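Local atomic coordinates of uncharacterized protein with ferredoxin-like fold (Deinococcus radiodurans, PDB entry 3E8O), a protein that is functionally uncharacterised but, as a dimeric member of the antibiotic biosynthesis monooxygenase family, is probably an oxidoreductase. Residues H32-H35 with L36-L39; H81-L84 with A85-G88. One frame throughout, in Å; residues are numbered along the deposited sequence.

In the fold
The two contacts sample opposite ends of helices. Interaction 1 is the opening of helix 33-47, where four successive backbone bonds link residues 32-35 to 36-39; interaction 2 is the break between helices 77-84 and 87-98, where the bonding pattern tightens. The first is partly buried, with Ala-33 and Leu-36 buried, whereas the second is a surface contact in which His-83 alone is buried. Their chemistry differs too: in the first the Arg-37 guanidinium, salt-bridged to Glu-60, lies over Ala-33, while in the second the His-83 ring meets apolar Leu-86. Their centres lie about 21 Å apart and they do not touch, yet helix 87-98 connects them: it starts in interaction 2 and its far end packs on leucines of interaction 1.

Interaction 1 of 2, residues H32-H35 with L36-L39; sequences HAAH and LRQL
Four backbone hydrogen bonds in a row tie His-32 through His-35 to Leu-36 through Leu-39, each reaching four residues ahead, from Leu-36 N to His-32 O at 3.0 Å through to Leu-39 N on His-35 O at 3.0 Å. The Arg-37 side chain folds back over the turn before it. Its CG stands anti to the carbonyl carbon (chi1 -65°) and lies 3.3 Å from Ala-33 O; from there the chain runs extended to NE, and a turn about CD-NE (chi4 93°) swings NH1 back to 3.7 Å from Ala-33 CB. Ala-33 O thus accepts the N-H of Arg-37 and also lies over one face of its guanidinium. The NE end forms a salt bridge with Glu-60, while Leu-62 of the second subunit packs on the same side chain. These are the first two turns of a helix that, in the ferredoxin-like fold, lies against the antiparallel sheet: Leu-36 leans on Phe-68 of strand 67-74 and, with Leu-39, on Leu-96 of helix 87-98. On the exposed side, His-35 O has a second donor besides Leu-39 N, a water 2.7 Å away, which also gives a weak bond to Gln-38 OE1.

Interaction 2 of 2, residues H81-L84 with A85-G88; sequences HTHL and ALPG
His-81 O receives the N-H of Ala-85 in a weak, bent bond of 3.2 Å, a four-residue step across the contact. The methyl CB of Ala-85 lies 3.6 Å from the same His-81 O. At Thr-82 the step shortens: its O also takes the N-H of Ala-85, at 3.3 Å, with the donor well above the carbonyl plane. That carbonyl is further lined by Leu-86, whose CG comes to 3.5 Å from Thr-82 O, while the threonine hydroxyl bonds back to Gly-78 O within its own helix. His-83 O accepts Leu-86 N at 3.1 Å, again from above the carbonyl plane but with a nearly straight N-H (161°); like the bond to Thr-82 O, it spans three residues, a tightening at the end of the helix. The His-83 ring crosses the Leu-86 side chain at about a right angle, and ND1 approaches Leu-86 CD1 to 4.1 Å. Both ring nitrogens are engaged: ND1 with Glu-50, NE2 with an unidentified ligand that may mark a pocket, although it probably came from the crystallisation liquor. Leu-84 closes the segment; a water bridges its O, at 2.6 Å, to Leu-86 O. Leu-86 occupies the N-cap position of the following helix, and its extended backbone (psi 146°) redirects the chain into Pro-87. The link therefore joins helix 77-84 to helix 87-98, with His-83 meeting Trp-74 at the end of strand 67-74 and Leu-84 packing on Ile-117 of the second subunit.

Interaction 1 of 2, residues H32-H35 with L36-L39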
ATOM      1  N   HIS A  32       5.715   9.682 -18.881  1.00 16.90           N
ATOM      2  CA  HIS A  32       5.041  10.534 -17.865  1.00 16.88           C
ATOM      3  C   HIS A  32       5.261  10.097 -16.422  1.00 14.53           C
ATOM      4  O   HIS A  32       4.769  10.739 -15.488  1.00 14.29           O
ATOM      5  CB  HIS A  32       3.534  10.568 -18.113  1.00 18.28           C
ATOM      6  CG  HIS A  32       3.126  11.131 -19.441  1.00 23.69           C
ATOM      7  ND1 HIS A  32       3.411  12.415 -19.809  1.00 27.80           N
ATOM      8  CD2 HIS A  32       2.397  10.601 -20.454  1.00 26.16           C
ATOM      9  CE1 HIS A  32       2.925  12.653 -21.014  1.00 27.97           C
ATOM     10  NE2 HIS A  32       2.296  11.567 -21.430  1.00 28.12           N
ATOM     11  N   ALA A  33       6.010   9.024 -16.252  1.00 13.00           N
ATOM     12  CA  ALA A  33       6.185   8.449 -14.898  1.00 12.26           C
ATOM     13  C   ALA A  33       6.847   9.408 -13.928  1.00 12.19           C
ATOM     14  O   ALA A  33       6.427   9.531 -12.788  1.00 12.31           O
ATOM     15  CB  ALA A  33       6.920   7.076 -14.953  1.00 14.41           C
ATOM     16  N   ALA A  34       7.910  10.076 -14.365  1.00 13.48           N
ATOM     17  CA  ALA A  34       8.593  11.028 -13.461  1.00 12.00           C
ATOM     18  C   ALA A  34       7.638  12.144 -12.966  1.00 12.35           C
ATOM     19  O   ALA A  34       7.622  12.532 -11.795  1.00 12.61           O
ATOM     20  CB  ALA A  34       9.891  11.596 -14.112  1.00 12.70           C
ATOM     21  N   HIS A  35       6.836  12.655 -13.876  1.00 12.55           N
ATOM     22  CA  HIS A  35       5.842  13.671 -13.552  0.50 13.47           C
ATOM     23  C   HIS A  35       4.799  13.124 -12.568  1.00 13.07           C
ATOM     24  O   HIS A  35       4.390  13.789 -11.618  1.00 15.05           O
ATOM     25  CB  HIS A  35       5.154  14.219 -14.826  0.50 13.53           C
ATOM     26  CG  HIS A  35       6.094  14.946 -15.760  0.50 13.27           C
ATOM     27  ND1 HIS A  35       6.057  14.789 -17.128  0.50 17.84           N
ATOM     28  CD2 HIS A  35       7.136  15.773 -15.506  0.50 15.05           C
ATOM     29  CE1 HIS A  35       7.017  15.515 -17.681  0.50 16.16           C
ATOM     30  NE2 HIS A  35       7.677  16.130 -16.720  0.50 18.40           N
ATOM     31  N   LEU A  36       4.417  11.867 -12.769  1.00 12.80           N
ATOM     32  CA  LEU A  36       3.408  11.299 -11.872  1.00 12.08           C
ATOM     33  C   LEU A  36       3.962  11.081 -10.460  1.00 11.70           C
ATOM     34  O   LEU A  36       3.286  11.322  -9.458  1.00 12.78           O
ATOM     35  CB  LEU A  36       2.835  10.011 -12.426  1.00 12.34           C
ATOM     36  CG  LEU A  36       1.725   9.374 -11.576  1.00 11.64           C
ATOM     37  CD1 LEU A  36       0.558  10.310 -11.263  1.00 12.70           C
ATOM     38  CD2 LEU A  36       1.237   8.050 -12.212  1.00 12.24           C
ATOM     39  N   ARG A  37       5.223  10.700 -10.392  1.00 11.40           N
ATOM     40  CA  ARG A  37       5.830  10.489  -9.076  1.00 10.80           C
ATOM     41  C   ARG A  37       5.847  11.794  -8.310  1.00 12.08           C
ATOM     42  O   ARG A  37       5.561  11.848  -7.143  1.00 12.32           O
ATOM     43  CB  ARG A  37       7.256   9.900  -9.163  1.00 11.62           C
ATOM     44  CG  ARG A  37       7.316   8.509  -9.737  1.00 12.14           C
ATOM     45  CD  ARG A  37       8.727   7.935  -9.711  1.00 11.80           C
ATOM     46  NE  ARG A  37       8.820   6.699 -10.451  1.00 11.96           N
ATOM     47  CZ  ARG A  37       9.170   6.564 -11.721  1.00 12.87           C
ATOM     48  NH1 ARG A  37       9.631   7.582 -12.421  1.00 14.84           N
ATOM     49  NH2 ARG A  37       9.079   5.390 -12.284  1.00 13.64           N
ATOM     50  N   GLN A  38       6.234  12.860  -8.996  1.00 12.45           N
ATOM     51  CA  GLN A  38       6.290  14.172  -8.375  1.00 12.52           C
ATOM     52  C   GLN A  38       4.917  14.615  -7.884  1.00 13.44           C
ATOM     53  O   GLN A  38       4.754  15.138  -6.790  1.00 13.82           O
ATOM     54  CB  GLN A  38       6.905  15.234  -9.329  1.00 14.31           C
ATOM     55  CG  GLN A  38       6.944  16.608  -8.668  1.00 21.20           C
ATOM     56  CD  GLN A  38       7.349  17.756  -9.536  1.00 27.93           C
ATOM     57  OE1 GLN A  38       6.903  17.901 -10.674  1.00 29.14           O
ATOM     58  NE2 GLN A  38       8.170  18.629  -8.965  1.00 34.92           N
ATOM     59  N   LEU A  39       3.922  14.396  -8.728  1.00 14.13           N
ATOM     60  CA  LEU A  39       2.524  14.745  -8.380  1.00 13.68           C
ATOM     61  C   LEU A  39       2.034  13.974  -7.169  1.00 13.38           C
ATOM     62  O   LEU A  39       1.422  14.534  -6.263  1.00 13.62           O
ATOM     63  CB  LEU A  39       1.618  14.485  -9.574  1.00 14.74           C
ATOM     64  CG  LEU A  39       0.120  14.736  -9.375  1.00 14.90           C
ATOM     65  CD1 LEU A  39      -0.200  16.174  -8.976  1.00 21.07           C
ATOM     66  CD2 LEU A  39      -0.625  14.328 -10.677  1.00 18.68           C
TER
HETATM   67  O   HOH W   1       4.083  16.467 -12.020  1.00 35.14           O

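Interaction 2 of 2, residues H81-L84 with A85-G88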
ATOM      1  N   HIS A  81     -14.788  11.647   2.884  1.00 12.85           N
ATOM      2  CA  HIS A  81     -15.675  12.337   1.956  1.00 13.96           C
ATOM      3  C   HIS A  81     -15.325  13.814   1.841  1.00 14.29           C
ATOM      4  O   HIS A  81     -15.298  14.397   0.747  1.00 14.72           O
ATOM      5  CB  HIS A  81     -17.140  12.106   2.298  1.00 14.40           C
ATOM      6  CG  HIS A  81     -17.612  10.782   1.803  1.00 21.21           C
ATOM      7  ND1 HIS A  81     -18.310   9.882   2.575  1.00 28.14           N
ATOM      8  CD2 HIS A  81     -17.380  10.164   0.615  1.00 26.12           C
ATOM      9  CE1 HIS A  81     -18.571   8.800   1.853  1.00 25.88           C
ATOM     10  NE2 HIS A  81     -17.997   8.934   0.670  1.00 29.82           N
ATOM     11  N   THR A  82     -14.948  14.385   2.969  1.00 14.19           N
ATOM     12  CA  THR A  82     -14.526  15.786   2.989  1.00 12.81           C
ATOM     13  C   THR A  82     -13.265  15.985   2.136  1.00 13.86           C
ATOM     14  O   THR A  82     -13.150  16.904   1.299  1.00 14.53           O
ATOM     15  CB  THR A  82     -14.327  16.273   4.446  1.00 13.49           C
ATOM     16  OG1 THR A  82     -15.615  16.308   5.059  1.00 16.20           O
ATOM     17  CG2 THR A  82     -13.708  17.693   4.512  1.00 16.73           C
ATOM     18  N   HIS A  83     -12.336  15.067   2.295  1.00 13.09           N
ATOM     19  CA  HIS A  83     -11.128  15.058   1.507  1.00 13.32           C
ATOM     20  C   HIS A  83     -11.433  14.976  -0.002  1.00 13.20           C
ATOM     21  O   HIS A  83     -10.867  15.684  -0.806  1.00 15.46           O
ATOM     22  CB  HIS A  83     -10.225  13.864   1.900  1.00 12.77           C
ATOM     23  CG  HIS A  83      -9.113  13.611   0.946  1.00 13.23           C
ATOM     24  ND1 HIS A  83      -8.003  14.415   0.837  1.00 15.26           N
ATOM     25  CD2 HIS A  83      -8.940  12.602   0.058  1.00 15.31           C
ATOM     26  CE1 HIS A  83      -7.193  13.903  -0.083  1.00 16.34           C
ATOM     27  NE2 HIS A  83      -7.746  12.807  -0.572  1.00 16.87           N
ATOM     28  N   LEU A  84     -12.318  14.050  -0.342  1.00 14.32           N
ATOM     29  CA  LEU A  84     -12.650  13.772  -1.734  1.00 14.39           C
ATOM     30  C   LEU A  84     -13.278  14.968  -2.458  1.00 16.27           C
ATOM     31  O   LEU A  84     -13.167  15.109  -3.663  1.00 17.80           O
ATOM     32  CB  LEU A  84     -13.550  12.556  -1.820  1.00 14.53           C
ATOM     33  CG  LEU A  84     -12.749  11.263  -1.542  1.00 14.29           C
ATOM     34  CD1 LEU A  84     -13.706  10.134  -1.226  1.00 15.27           C
ATOM     35  CD2 LEU A  84     -11.829  10.916  -2.745  1.00 18.20           C
ATOM     36  N   ALA A  85     -13.885  15.830  -1.680  1.00 16.74           N
ATOM     37  CA  ALA A  85     -14.613  17.000  -2.218  1.00 17.66           C
ATOM     38  C   ALA A  85     -13.730  18.232  -2.328  1.00 17.29           C
ATOM     39  O   ALA A  85     -14.167  19.268  -2.833  1.00 19.43           O
ATOM     40  CB  ALA A  85     -15.791  17.328  -1.340  1.00 18.53           C
ATOM     41  N   LEU A  86     -12.494  18.121  -1.870  1.00 17.08           N
ATOM     42  CA  LEU A  86     -11.583  19.286  -1.886  1.00 16.47           C
ATOM     43  C   LEU A  86     -11.191  19.750  -3.287  1.00 16.31           C
ATOM     44  O   LEU A  86     -11.003  18.933  -4.184  1.00 17.60           O
ATOM     45  CB  LEU A  86     -10.294  19.037  -1.132  1.00 16.90           C
ATOM     46  CG  LEU A  86     -10.346  18.820   0.369  1.00 14.58           C
ATOM     47  CD1 LEU A  86      -8.952  18.398   0.856  1.00 16.48           C
ATOM     48  CD2 LEU A  86     -10.828  20.089   1.116  1.00 16.45           C
ATOM     49  N   PRO A  87     -10.996  21.067  -3.476  1.00 16.70           N
ATOM     50  CA  PRO A  87     -10.573  21.559  -4.773  1.00 17.77           C
ATOM     51  C   PRO A  87      -9.239  21.001  -5.192  1.00 17.32           C
ATOM     52  O   PRO A  87      -9.038  20.751  -6.373  1.00 19.27           O
ATOM     53  CB  PRO A  87     -10.517  23.085  -4.603  1.00 18.91           C
ATOM     54  CG  PRO A  87     -10.950  23.370  -3.271  1.00 17.01           C
ATOM     55  CD  PRO A  87     -11.330  22.146  -2.535  1.00 15.88           C
ATOM     56  N   GLY A  88      -8.358  20.752  -4.234  1.00 18.90           N
ATOM     57  CA  GLY A  88      -7.028  20.197  -4.509  1.00 18.97           C
ATOM     58  C   GLY A  88      -7.082  18.796  -5.100  1.00 19.11           C
ATOM     59  O   GLY A  88      -6.204  18.417  -5.892  1.00 19.41           O
TER
HETATM   60  O   HOH W   2     -13.264  17.065  -5.404  1.00 29.12           O